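Local coordinates for protein dehydrogenase (Chromobacterium violaceum, PDB 3Q2I) that probably oxidises the sugar of UDP-GlcNAcA with NAD as cofactor, a step toward 2,3-diacetamido-2,3-dideoxy-D-mannuronic acid, at residues Ala214-Ala217 and Glu223-Gly226; Glu94-Gly99 and Val119-Lys124; Asn27-Leu32 and Val56-Ala61; Asn272-Trp277 and Glu287-Ala292; Asp197-Leu202 and Val230-Gly235. One frame throughout, in Å; residues are numbered along the deposited sequence.

Interaction 1: residues Ala214-Ala217 and Glu223-Gly226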
# COMPACT_ATOMS: atom_id res chain seq x y z
N ALA A 214 -1.70 -22.49 6.45
CA ALA A 214 -0.58 -22.75 7.36
C ALA A 214 -0.22 -24.21 7.23
O ALA A 214 -1.09 -25.00 6.82
CB ALA A 214 -1.02 -22.48 8.80
N THR A 215 1.01 -24.53 7.65
CA THR A 215 1.38 -25.95 7.80
C THR A 215 1.50 -26.09 9.30
O THR A 215 2.54 -25.68 9.88
CB THR A 215 2.74 -26.21 7.17
OG1 THR A 215 2.69 -25.83 5.78
CG2 THR A 215 3.06 -27.70 7.24
N LEU A 216 0.46 -26.58 9.95
CA LEU A 216 0.44 -26.64 11.42
C LEU A 216 1.03 -27.91 12.02
O LEU A 216 1.34 -27.95 13.22
CB LEU A 216 -0.95 -26.41 12.01
CG LEU A 216 -1.51 -25.07 11.54
CD1 LEU A 216 -2.94 -24.91 12.07
CD2 LEU A 216 -0.64 -23.93 12.15
N ALA A 217 1.17 -28.94 11.20
CA ALA A 217 1.69 -30.20 11.79
C ALA A 217 2.49 -31.03 10.83
O ALA A 217 3.44 -31.69 11.25
CB ALA A 217 0.59 -31.05 12.33
N GLU A 223 0.22 -26.13 2.56
CA GLU A 223 -0.66 -26.05 3.72
C GLU A 223 -1.33 -27.37 4.05
O GLU A 223 -1.76 -28.10 3.14
CB GLU A 223 -1.69 -24.91 3.58
CG GLU A 223 -2.93 -25.19 2.67
CD GLU A 223 -2.70 -25.21 1.18
OE1 GLU A 223 -1.61 -24.89 0.68
OE2 GLU A 223 -3.66 -25.54 0.42
N ASP A 224 -1.41 -27.65 5.35
CA ASP A 224 -2.31 -28.68 5.83
C ASP A 224 -3.62 -28.17 6.36
O ASP A 224 -4.52 -28.97 6.69
CB ASP A 224 -1.61 -29.66 6.83
CG ASP A 224 -1.06 -28.95 8.06
OD1 ASP A 224 -1.60 -27.88 8.46
OD2 ASP A 224 -0.10 -29.50 8.63
N THR A 225 -3.75 -26.83 6.45
CA THR A 225 -4.90 -26.19 7.11
C THR A 225 -5.12 -24.83 6.45
O THR A 225 -4.17 -24.14 6.15
CB THR A 225 -4.58 -25.95 8.62
OG1 THR A 225 -4.29 -27.22 9.24
CG2 THR A 225 -5.74 -25.28 9.37
N GLY A 226 -6.37 -24.42 6.27
CA GLY A 226 -6.61 -23.11 5.65
C GLY A 226 -8.03 -22.66 5.83
O GLY A 226 -8.94 -23.46 6.03
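Asp-224 turns its carboxylate onto two successive backbone amides of the facing loop. Leu-216 N gives Asp-224 OD1 a nearly straight bond of 2.9 Å (168° at the hydrogen), while Ala-217 N binds Asp-224 OD2 at 2.9 Å through the syn lone pair. The side chain gets there because CG stands between the backbone N and the carbonyl carbon (chi1 60°). OD1 takes a second donor, the hydroxyl OG1 of Thr-225, and the two arrive from opposite faces of the carboxylate plane. Thr-225 OG1 is also hydrogen-bonded to Thr-243 OG1. OD2 also accepts from Arg-218 N, so the carboxylate as a whole gathers three consecutive loop amides and a hydroxyl, which probably favours its charged form.

The backbones close the other end. Ala-214 N donates to Thr-225 O at 3.0 Å, and Ala-214 O receives Thr-225 N at 3.2 Å, with a weak second bond from Asp-224 N. Thr-215 OG1 is hydrogen-bonded to the carbonyl O of Val-222, and Glu-223 OE2 to Tyr-339 OH and Phe-188 N. Apolar packing is slight: Leu-216 CD1 sits 3.9 Å from Thr-225 CG2, and Gly-235 and Tyr-157, both of a neighbouring subunit, pack on this part of the loop. Asp-224 and Thr-225 both face Ala-214, a classic beta bulge where antiparallel strands 206-214 and 225-232 open into their connecting loop.

Interaction 2: residues Glu94-Gly99 and Val119-Lys124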
# COMPACT_ATOMS: atom_id res chain seq x y z
N GLU A 94 2.48 -30.94 -24.76
CA GLU A 94 3.17 -31.88 -25.68
C GLU A 94 2.15 -32.74 -26.44
O GLU A 94 2.26 -32.84 -27.70
CB GLU A 94 4.14 -32.77 -24.90
CG GLU A 94 5.13 -33.46 -25.86
CD GLU A 94 6.09 -34.41 -25.15
OE1 GLU A 94 6.71 -35.21 -25.88
OE2 GLU A 94 6.19 -34.44 -23.89
N CYS A 95 1.18 -33.31 -25.73
CA CYS A 95 0.05 -34.05 -26.37
C CYS A 95 -0.67 -33.20 -27.41
O CYS A 95 -0.87 -33.64 -28.55
CB CYS A 95 -0.95 -34.58 -25.34
SG CYS A 95 -0.27 -35.81 -24.24
N SER A 96 -1.06 -31.98 -27.04
CA SER A 96 -1.76 -31.13 -27.98
C SER A 96 -0.93 -30.86 -29.22
O SER A 96 -1.44 -30.93 -30.35
CB SER A 96 -2.14 -29.79 -27.37
OG SER A 96 -3.05 -29.96 -26.32
N GLU A 97 0.35 -30.53 -29.00
CA GLU A 97 1.22 -30.20 -30.11
C GLU A 97 1.51 -31.42 -31.01
O GLU A 97 1.91 -31.23 -32.15
CB GLU A 97 2.52 -29.59 -29.59
CG GLU A 97 2.26 -28.20 -29.00
CD GLU A 97 3.48 -27.54 -28.44
OE1 GLU A 97 4.56 -28.17 -28.35
OE2 GLU A 97 3.34 -26.36 -28.07
N ALA A 98 1.32 -32.62 -30.50
CA ALA A 98 1.46 -33.85 -31.30
C ALA A 98 0.14 -34.29 -31.91
O ALA A 98 0.05 -35.37 -32.50
CB ALA A 98 2.01 -35.01 -30.45
N GLY A 99 -0.91 -33.50 -31.74
CA GLY A 99 -2.19 -33.84 -32.37
C GLY A 99 -3.20 -34.68 -31.61
O GLY A 99 -4.12 -35.21 -32.23
N VAL A 119 -4.48 -24.58 -22.06
CA VAL A 119 -5.69 -24.20 -22.78
C VAL A 119 -5.34 -23.59 -24.15
O VAL A 119 -6.01 -23.90 -25.17
CB VAL A 119 -6.61 -23.30 -21.92
CG1 VAL A 119 -7.79 -22.72 -22.71
CG2 VAL A 119 -7.12 -24.12 -20.70
N LYS A 120 -4.37 -22.69 -24.18
CA LYS A 120 -3.93 -22.02 -25.42
C LYS A 120 -3.43 -23.08 -26.43
O LYS A 120 -3.77 -22.98 -27.62
CB LYS A 120 -2.79 -21.02 -25.12
CG LYS A 120 -2.31 -20.23 -26.37
CD LYS A 120 -1.48 -19.01 -25.97
CE LYS A 120 -2.37 -17.75 -25.95
NZ LYS A 120 -2.48 -17.06 -27.28
N ALA A 121 -2.73 -24.11 -25.94
CA ALA A 121 -2.10 -25.12 -26.82
C ALA A 121 -3.19 -25.99 -27.40
O ALA A 121 -3.13 -26.35 -28.60
CB ALA A 121 -1.07 -25.98 -26.06
N ALA A 122 -4.16 -26.37 -26.58
CA ALA A 122 -5.29 -27.16 -27.07
C ALA A 122 -6.13 -26.33 -28.03
O ALA A 122 -6.57 -26.84 -29.07
CB ALA A 122 -6.14 -27.69 -25.90
N ASP A 123 -6.37 -25.05 -27.72
CA ASP A 123 -7.06 -24.18 -28.67
C ASP A 123 -6.34 -24.19 -30.01
O ASP A 123 -6.99 -24.27 -31.06
CB ASP A 123 -7.07 -22.71 -28.17
CG ASP A 123 -8.05 -22.46 -27.04
OD1 ASP A 123 -8.87 -23.33 -26.73
OD2 ASP A 123 -7.97 -21.35 -26.45
N LYS A 124 -5.02 -24.01 -30.01
CA LYS A 124 -4.30 -23.84 -31.26
C LYS A 124 -4.29 -25.16 -32.04
O LYS A 124 -4.22 -25.15 -33.27
CB LYS A 124 -2.87 -23.42 -30.97
CG LYS A 124 -1.98 -23.22 -32.18
CD LYS A 124 -0.66 -22.65 -31.69
CE LYS A 124 0.24 -22.28 -32.85
NZ LYS A 124 1.27 -23.34 -32.97
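With OG anti to the carbonyl carbon and beside the backbone N (chi1 -64°), Ser-96 sends its hydroxyl across to the backbone of helix 112-125 at Ala-122. Ser-96 OG stops 3.7 Å from Ala-122 CA and 3.9 Å from Ala-122 CB, a van der Waals approach. Behind it, Ser-96 CB rests against the preceding peptide, 3.8 Å from Ala-121 O, and meets the methyl CB of Ala-121 at 4.2 Å.

Small side chains on both partners allow the helices to come close, with CA atoms of Ser-96 and Ala-122 just 5.4 Å apart. Helix 88-97 then ends in a Schellman motif at Gly-99, whose phi of 91° suits glycine. Both helices belong to the NAD-binding Rossmann domain, where Ala-122 also packs on Leu-129 of strand 129-131 and Asp-123, on another side of its helix, makes a salt bridge with Arg-326.

Chemically, the serine spends its hydroxyl inside its own helix: OG is hydrogen-bonded to Ser-92 O, one turn back. That bond satisfies the polar group in a buried place, so Ser-96 can behave toward Ala-121 and Ala-122 much as a small apolar residue would, and the contact rests on close packing.

Interaction 3: residues Asn27-Leu32 and Val56-Ala61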
# COMPACT_ATOMS: atom_id res chain seq x y z
N ASN A 27 -8.55 -46.28 -11.03
CA ASN A 27 -9.93 -45.91 -11.27
C ASN A 27 -10.23 -45.68 -12.75
O ASN A 27 -11.39 -45.81 -13.17
CB ASN A 27 -10.31 -44.59 -10.57
CG ASN A 27 -10.18 -44.68 -9.08
OD1 ASN A 27 -11.15 -44.47 -8.35
ND2 ASN A 27 -8.98 -44.94 -8.61
N HIS A 28 -9.23 -45.23 -13.50
CA HIS A 28 -9.39 -45.05 -14.94
C HIS A 28 -9.40 -46.42 -15.61
O HIS A 28 -10.24 -46.65 -16.51
CB HIS A 28 -8.26 -44.19 -15.52
CG HIS A 28 -8.34 -42.74 -15.10
ND1 HIS A 28 -8.80 -41.74 -15.95
CD2 HIS A 28 -7.99 -42.13 -13.94
CE1 HIS A 28 -8.76 -40.58 -15.31
NE2 HIS A 28 -8.26 -40.78 -14.10
N PHE A 29 -8.50 -47.31 -15.19
CA PHE A 29 -8.57 -48.71 -15.73
C PHE A 29 -9.97 -49.31 -15.52
O PHE A 29 -10.60 -49.83 -16.46
CB PHE A 29 -7.48 -49.61 -15.13
CG PHE A 29 -6.05 -49.16 -15.36
CD1 PHE A 29 -5.70 -48.32 -16.41
CD2 PHE A 29 -5.05 -49.54 -14.47
CE1 PHE A 29 -4.38 -47.94 -16.59
CE2 PHE A 29 -3.72 -49.17 -14.63
CZ PHE A 29 -3.37 -48.35 -15.71
N GLY A 30 -10.48 -49.26 -14.29
CA GLY A 30 -11.82 -49.75 -13.99
C GLY A 30 -12.87 -49.12 -14.88
O GLY A 30 -13.76 -49.79 -15.42
N ALA A 31 -12.79 -47.80 -15.04
CA ALA A 31 -13.76 -47.08 -15.84
C ALA A 31 -13.74 -47.56 -17.28
O ALA A 31 -14.80 -47.70 -17.90
CB ALA A 31 -13.49 -45.56 -15.78
N LEU A 32 -12.54 -47.74 -17.81
CA LEU A 32 -12.35 -48.14 -19.20
C LEU A 32 -12.80 -49.59 -19.39
O LEU A 32 -13.44 -49.90 -20.40
CB LEU A 32 -10.90 -47.97 -19.62
CG LEU A 32 -10.58 -46.52 -20.00
CD1 LEU A 32 -9.09 -46.29 -19.83
CD2 LEU A 32 -11.03 -46.24 -21.42
N VAL A 56 0.51 -52.83 -17.63
CA VAL A 56 0.49 -53.58 -18.90
C VAL A 56 -0.13 -54.98 -18.71
O VAL A 56 -0.93 -55.46 -19.51
CB VAL A 56 1.89 -53.71 -19.50
CG1 VAL A 56 1.99 -54.90 -20.49
CG2 VAL A 56 2.40 -52.39 -20.09
N GLU A 57 0.22 -55.62 -17.61
CA GLU A 57 -0.32 -56.94 -17.33
C GLU A 57 -1.81 -56.90 -16.99
O GLU A 57 -2.58 -57.71 -17.48
CB GLU A 57 0.59 -57.65 -16.32
CG GLU A 57 2.03 -57.64 -16.85
CD GLU A 57 3.08 -58.22 -15.91
OE1 GLU A 57 2.95 -58.00 -14.67
OE2 GLU A 57 4.05 -58.85 -16.41
N ARG A 58 -2.25 -55.86 -16.27
CA ARG A 58 -3.67 -55.73 -15.99
C ARG A 58 -4.52 -55.40 -17.23
O ARG A 58 -5.65 -55.87 -17.34
CB ARG A 58 -3.94 -54.66 -14.92
CG ARG A 58 -5.39 -54.66 -14.44
CD ARG A 58 -5.81 -53.31 -13.88
NE ARG A 58 -7.23 -53.01 -14.02
CZ ARG A 58 -7.96 -52.43 -13.07
NH1 ARG A 58 -9.24 -52.17 -13.25
NH2 ARG A 58 -7.40 -52.16 -11.90
N THR A 59 -4.02 -54.54 -18.11
CA THR A 59 -4.90 -53.88 -19.09
C THR A 59 -4.69 -54.45 -20.49
O THR A 59 -5.55 -54.29 -21.35
CB THR A 59 -4.56 -52.37 -19.19
OG1 THR A 59 -3.22 -52.23 -19.65
CG2 THR A 59 -4.74 -51.70 -17.84
N GLY A 60 -3.53 -55.08 -20.71
CA GLY A 60 -3.18 -55.61 -22.03
C GLY A 60 -2.60 -54.58 -22.99
O GLY A 60 -2.18 -54.90 -24.10
N ALA A 61 -2.63 -53.30 -22.60
CA ALA A 61 -2.11 -52.23 -23.43
C ALA A 61 -0.62 -52.40 -23.67
O ALA A 61 0.03 -53.01 -22.84
CB ALA A 61 -2.34 -50.89 -22.67
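Phe-29 packs against Thr-59 and Arg-58 where helices 25-34 and 49-59 of the Rossmann fold lie side by side; the first begins at what is probably a GxGxxA-type dinucleotide-binding turn. The CH-pi part is Thr-59 CG2, centred over one face of the phenyl ring of Phe-29, 3.8 Å from its centroid and 11° off the normal. The threonine keeps its methyl there with CG2 beside the backbone N, while OG1, between the backbone N and the carbonyl carbon (chi1 62°), looks back into its own chain: it accepts from Ala-61 N in an ST turn and bonds Ala-55 O. Leu-41 of strand 39-45 touches both Phe-29 and Thr-59 and ties the pair to the sheet.

Van der Waals packing and charge come together in Arg-58. Its chain runs extended from CG to NE, passing CD 3.9 Å from Phe-29 CD2, and its guanidinium reaches the neighbouring helix, where NE makes a salt bridge with Glu-33 and NH2 a weak hydrogen bond with Asn-26. The guanidinium plane is turned 60° from the phenyl plane, so the two do not stack. Instead one guanidinium face receives the beta carbon of the phenylalanine, Phe-29 CB lying 3.5 Å from Arg-58 CZ.

Interaction 4: residues Asn272-Trp277 and Glu287-Ala292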
# COMPACT_ATOMS: atom_id res chain seq x y z
N ASN A 272 -22.41 -36.18 1.13
CA ASN A 272 -23.16 -37.39 0.72
C ASN A 272 -24.50 -37.54 1.45
O ASN A 272 -25.30 -38.43 1.12
CB ASN A 272 -22.26 -38.60 0.97
CG ASN A 272 -21.83 -38.73 2.43
OD1 ASN A 272 -20.99 -37.98 2.92
ND2 ASN A 272 -22.42 -39.70 3.13
N GLU A 273 -24.79 -36.64 2.39
CA GLU A 273 -26.04 -36.72 3.16
C GLU A 273 -26.79 -35.40 3.15
O GLU A 273 -26.32 -34.41 3.73
CB GLU A 273 -25.71 -37.12 4.60
CG GLU A 273 -26.90 -37.43 5.50
CD GLU A 273 -26.51 -37.41 6.98
OE1 GLU A 273 -27.39 -37.56 7.85
OE2 GLU A 273 -25.31 -37.24 7.30
N ILE A 274 -27.96 -35.38 2.53
CA ILE A 274 -28.79 -34.20 2.62
C ILE A 274 -29.37 -34.07 4.00
O ILE A 274 -30.23 -34.85 4.41
CB ILE A 274 -29.86 -34.11 1.52
CG1 ILE A 274 -29.17 -34.07 0.15
CG2 ILE A 274 -30.72 -32.85 1.71
CD1 ILE A 274 -30.12 -34.18 -1.01
N GLN A 275 -28.91 -33.06 4.73
CA GLN A 275 -29.22 -32.89 6.16
C GLN A 275 -30.26 -31.80 6.41
O GLN A 275 -30.93 -31.78 7.43
CB GLN A 275 -27.93 -32.54 6.92
CG GLN A 275 -26.97 -33.69 6.95
CD GLN A 275 -25.66 -33.33 7.64
OE1 GLN A 275 -25.36 -32.14 7.78
NE2 GLN A 275 -24.87 -34.33 8.01
N HIS A 276 -30.39 -30.85 5.49
CA HIS A 276 -31.34 -29.77 5.69
C HIS A 276 -31.74 -29.31 4.30
O HIS A 276 -30.87 -29.14 3.45
CB HIS A 276 -30.74 -28.60 6.46
CG HIS A 276 -31.78 -27.60 6.86
ND1 HIS A 276 -32.57 -27.76 7.98
CD2 HIS A 276 -32.14 -26.41 6.33
CE1 HIS A 276 -33.39 -26.73 8.11
NE2 HIS A 276 -33.15 -25.90 7.11
N TRP A 277 -33.05 -29.20 4.05
CA TRP A 277 -33.56 -29.00 2.71
C TRP A 277 -34.90 -28.26 2.72
O TRP A 277 -35.98 -28.88 2.72
CB TRP A 277 -33.65 -30.33 1.93
CG TRP A 277 -33.88 -30.16 0.44
CD1 TRP A 277 -35.08 -30.06 -0.20
CD2 TRP A 277 -32.87 -30.10 -0.59
NE1 TRP A 277 -34.89 -29.90 -1.55
CE2 TRP A 277 -33.54 -29.94 -1.82
CE3 TRP A 277 -31.48 -30.12 -0.57
CZ2 TRP A 277 -32.86 -29.81 -3.04
CZ3 TRP A 277 -30.80 -29.99 -1.78
CH2 TRP A 277 -31.49 -29.85 -2.99
N GLU A 287 -38.79 -35.01 -4.07
CA GLU A 287 -39.04 -36.40 -3.70
C GLU A 287 -37.88 -37.37 -3.95
O GLU A 287 -37.91 -38.51 -3.50
CB GLU A 287 -40.36 -36.92 -4.26
CG GLU A 287 -40.61 -36.65 -5.73
CD GLU A 287 -42.10 -36.49 -6.03
OE1 GLU A 287 -42.45 -35.94 -7.10
OE2 GLU A 287 -42.92 -36.90 -5.17
N GLU A 288 -36.84 -36.88 -4.61
CA GLU A 288 -35.62 -37.66 -4.83
C GLU A 288 -34.68 -37.61 -3.62
O GLU A 288 -33.62 -38.24 -3.62
CB GLU A 288 -34.91 -37.15 -6.08
CG GLU A 288 -35.87 -37.03 -7.26
CD GLU A 288 -35.31 -36.24 -8.43
OE1 GLU A 288 -34.09 -36.34 -8.70
OE2 GLU A 288 -36.10 -35.53 -9.09
N ILE A 289 -35.07 -36.88 -2.58
CA ILE A 289 -34.12 -36.42 -1.58
C ILE A 289 -33.56 -37.48 -0.63
O ILE A 289 -32.40 -37.38 -0.20
CB ILE A 289 -34.62 -35.20 -0.78
CG1 ILE A 289 -33.72 -34.01 -1.09
CG2 ILE A 289 -34.60 -35.49 0.72
CD1 ILE A 289 -34.10 -33.23 -2.33
N LYS A 290 -34.36 -38.49 -0.32
CA LYS A 290 -33.86 -39.63 0.45
C LYS A 290 -32.91 -40.49 -0.39
O LYS A 290 -31.80 -40.80 0.04
CB LYS A 290 -35.04 -40.44 1.00
CG LYS A 290 -36.13 -39.56 1.62
CD LYS A 290 -36.04 -38.11 1.12
CE LYS A 290 -36.75 -37.93 -0.22
NZ LYS A 290 -38.00 -37.15 -0.01
N ASP A 291 -33.34 -40.81 -1.61
CA ASP A 291 -32.54 -41.55 -2.59
C ASP A 291 -31.23 -40.87 -3.02
O ASP A 291 -30.19 -41.53 -3.12
CB ASP A 291 -33.37 -41.89 -3.83
CG ASP A 291 -34.63 -42.65 -3.48
OD1 ASP A 291 -34.53 -43.64 -2.74
OD2 ASP A 291 -35.73 -42.24 -3.93
N ALA A 292 -31.26 -39.57 -3.28
CA ALA A 292 -30.01 -38.84 -3.51
C ALA A 292 -28.96 -39.18 -2.44
O ALA A 292 -27.86 -39.65 -2.77
CB ALA A 292 -30.26 -37.34 -3.54
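Ile-289 loses more surface to the contact than any other residue of the two segments, wedged between Ile-274 and Trp-277 of the facing strand. Two of its side-chain carbons, CD1 and CG1, make the contact. Ile-289 CD1 lies over one face of the indole, 3.4 Å from Trp-277 CE2 and 3.5 Å from Trp-277 NE1; measured to the five-membered ring it makes a CH-pi contact, 3.6 Å from the centroid and 20° off the normal. Ile-289 CG1 turns to the other neighbour and touches Ile-274 CD1 at 3.6 Å. The chi1 of -115° is away from a staggered value, so the side chain may be strained or loosely defined.

Ile-274 comes second. Its chain leaves the strand with CG1 beside the backbone N and runs on extended (chi2 172°), carrying Ile-274 CD1 across Ile-289 at about a right angle and up to Ala-292 CB, 4.1 Å away. The short helix 289-292 thus packs against strand 273-279, outermost within the chain in the mixed sheet of the C-terminal alpha/beta domain. Leu-143 of helix 139-149 touches Ile-274, Ile-289 and Ala-292, so a third element packs into the same apolar cluster.

Trp-277 offers its ring face to the isoleucine while the indole nitrogen is used elsewhere: NE1 is hydrogen-bonded to Asp-286 OD1, just ahead of the helical segment. Phe-279, two residues farther along the strand, meets the indole edge to face.

Interaction 5: residues Asp197-Leu202 and Val230-Gly235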
# COMPACT_ATOMS: atom_id res chain seq x y z
N ASP A 197 -14.19 -26.42 -6.19
CA ASP A 197 -14.93 -26.40 -7.44
C ASP A 197 -16.36 -25.91 -7.24
O ASP A 197 -16.95 -25.34 -8.15
CB ASP A 197 -14.96 -27.81 -8.03
CG ASP A 197 -15.62 -27.89 -9.37
OD1 ASP A 197 -15.23 -27.13 -10.27
OD2 ASP A 197 -16.52 -28.76 -9.53
N LEU A 198 -16.97 -26.22 -6.09
CA LEU A 198 -18.37 -25.85 -5.92
C LEU A 198 -18.61 -24.34 -5.87
O LEU A 198 -19.73 -23.86 -5.99
CB LEU A 198 -18.93 -26.44 -4.59
CG LEU A 198 -18.71 -27.98 -4.48
CD1 LEU A 198 -19.11 -28.46 -3.13
CD2 LEU A 198 -19.42 -28.72 -5.64
N LEU A 199 -17.56 -23.60 -5.50
CA LEU A 199 -17.75 -22.17 -5.28
C LEU A 199 -18.22 -21.43 -6.52
O LEU A 199 -19.19 -20.67 -6.45
CB LEU A 199 -16.47 -21.58 -4.66
CG LEU A 199 -15.99 -22.17 -3.33
CD1 LEU A 199 -14.65 -21.58 -2.83
CD2 LEU A 199 -17.08 -21.94 -2.29
N ASP A 200 -17.54 -21.58 -7.65
CA ASP A 200 -18.00 -21.00 -8.88
C ASP A 200 -19.13 -21.85 -9.52
O ASP A 200 -20.12 -21.28 -9.99
CB ASP A 200 -16.82 -20.89 -9.87
CG ASP A 200 -17.24 -20.26 -11.19
OD1 ASP A 200 -17.77 -20.98 -12.07
OD2 ASP A 200 -17.19 -19.02 -11.34
N TRP A 201 -19.03 -23.19 -9.46
CA TRP A 201 -19.96 -24.05 -10.23
C TRP A 201 -21.35 -23.96 -9.62
O TRP A 201 -22.32 -23.81 -10.36
CB TRP A 201 -19.47 -25.49 -10.15
CG TRP A 201 -20.42 -26.45 -10.82
CD1 TRP A 201 -20.83 -26.41 -12.12
CD2 TRP A 201 -20.98 -27.64 -10.22
NE1 TRP A 201 -21.70 -27.48 -12.34
CE2 TRP A 201 -21.80 -28.24 -11.21
CE3 TRP A 201 -20.89 -28.23 -8.97
CZ2 TRP A 201 -22.52 -29.42 -10.96
CZ3 TRP A 201 -21.60 -29.40 -8.73
CH2 TRP A 201 -22.40 -29.98 -9.73
N LEU A 202 -21.47 -23.99 -8.29
CA LEU A 202 -22.82 -23.91 -7.71
C LEU A 202 -23.20 -22.48 -7.47
O LEU A 202 -24.33 -22.11 -7.75
CB LEU A 202 -22.99 -24.65 -6.40
CG LEU A 202 -22.82 -26.17 -6.47
CD1 LEU A 202 -22.96 -26.75 -5.08
CD2 LEU A 202 -23.96 -26.70 -7.38
N VAL A 230 -14.91 -15.51 1.21
CA VAL A 230 -15.25 -15.34 -0.19
C VAL A 230 -16.38 -14.32 -0.36
O VAL A 230 -17.40 -14.33 0.39
CB VAL A 230 -15.75 -16.69 -0.75
CG1 VAL A 230 -16.10 -16.58 -2.28
CG2 VAL A 230 -14.71 -17.77 -0.54
N LYS A 231 -16.24 -13.45 -1.38
CA LYS A 231 -17.27 -12.50 -1.77
C LYS A 231 -17.67 -12.77 -3.20
O LYS A 231 -16.79 -12.76 -4.07
CB LYS A 231 -16.86 -11.03 -1.59
CG LYS A 231 -17.97 -10.08 -2.12
CD LYS A 231 -17.54 -8.64 -1.99
CE LYS A 231 -18.59 -7.75 -2.67
NZ LYS A 231 -18.12 -6.35 -2.80
N TRP A 232 -18.95 -13.04 -3.46
CA TRP A 232 -19.45 -13.27 -4.82
C TRP A 232 -19.89 -11.96 -5.44
O TRP A 232 -20.22 -10.98 -4.74
CB TRP A 232 -20.62 -14.30 -4.76
CG TRP A 232 -20.16 -15.70 -4.74
CD1 TRP A 232 -19.98 -16.51 -5.83
CD2 TRP A 232 -19.85 -16.52 -3.59
NE1 TRP A 232 -19.55 -17.75 -5.44
CE2 TRP A 232 -19.44 -17.79 -4.08
CE3 TRP A 232 -19.86 -16.31 -2.21
CZ2 TRP A 232 -19.10 -18.84 -3.24
CZ3 TRP A 232 -19.52 -17.35 -1.39
CH2 TRP A 232 -19.12 -18.60 -1.90
N ARG A 233 -19.83 -11.89 -6.79
CA ARG A 233 -20.26 -10.69 -7.51
C ARG A 233 -21.73 -10.37 -7.24
O ARG A 233 -22.12 -9.21 -7.31
CB ARG A 233 -20.05 -10.85 -9.01
CG ARG A 233 -18.61 -11.12 -9.40
CD ARG A 233 -18.44 -10.83 -10.90
NE ARG A 233 -17.10 -11.25 -11.30
CZ ARG A 233 -16.04 -10.49 -11.05
NH1 ARG A 233 -14.82 -10.89 -11.45
NH2 ARG A 233 -16.20 -9.35 -10.38
N SER A 234 -22.51 -11.38 -6.87
CA SER A 234 -23.92 -11.14 -6.46
C SER A 234 -24.06 -10.45 -5.10
O SER A 234 -25.18 -10.03 -4.75
CB SER A 234 -24.65 -12.46 -6.37
OG SER A 234 -24.13 -13.23 -5.28
N GLY A 235 -22.98 -10.35 -4.33
CA GLY A 235 -23.00 -9.79 -2.97
C GLY A 235 -22.95 -10.92 -1.95
O GLY A 235 -22.70 -10.65 -0.77
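Val-230 opens the contact with a loose touch: its CG2 stands 4.4 Å from Leu-199 CD1 on helix 193-203. Its other methyl, CG1, stays within the strand and lies over one face of the Trp-232 indole, so the valine and the tryptophan pack on each other along the same side of the strand. Lys-231, next along, belongs to the other face of the strand; its amine forms a salt bridge with Glu-207, and its side chain packs on Tyr-212 of a second subunit.

Trp-232 then points back to the helix. CG lies anti to the carbonyl carbon (chi1 -84°), with the ring edge that carries NE1 and CZ2 toward Leu-199. Trp-232 NE1 donates to the carbonyl O of Leu-199 at 3.1 Å, bent to 150° at the hydrogen. The acceptor lies near the indole plane, but from the carbonyl's side the donor stands 46° above the plane. The helix is widened by a pi-type turn at 199-202, and this side-chain bond gives the buried carbonyl a partner there. Beside the bond, Leu-199 CD2 lies against the rim of the six-membered ring, 3.8 Å from Trp-232 CZ2, the two side chains crossing at about a right angle; Leu-334 and Met-338 of helix 325-344 also pack on this leucine.

After the tryptophan the strand ends in a type I turn, closed by Gly-235 N bonding to Trp-232 O. The whole is helix-on-sheet packing in the C-terminal alpha/beta domain, helix 193-203 lying against the mixed sheet.

Overall arrangement
Along the chain, interactions 3 and 2 come first, both in the NAD-binding Rossmann domain, with centres about 25 Å apart; each packs neighbouring helices of the parallel-sheet fold together. The other three belong to the C-terminal alpha/beta domain and its mixed sheet. Interaction 1 is nested inside the loop closed by interaction 5, and the two use opposite ends of strand 225-232, their centres about 24 Å apart. Interaction 4 follows at a strand outermost within the chain, about 23 Å from interaction 5 and about 32 Å from interaction 1, centre to centre. Thus one group packs helices within the dinucleotide-binding domain, the other packs helices and a loop against the mixed sheet, whose strand 225-232 also meets a second subunit.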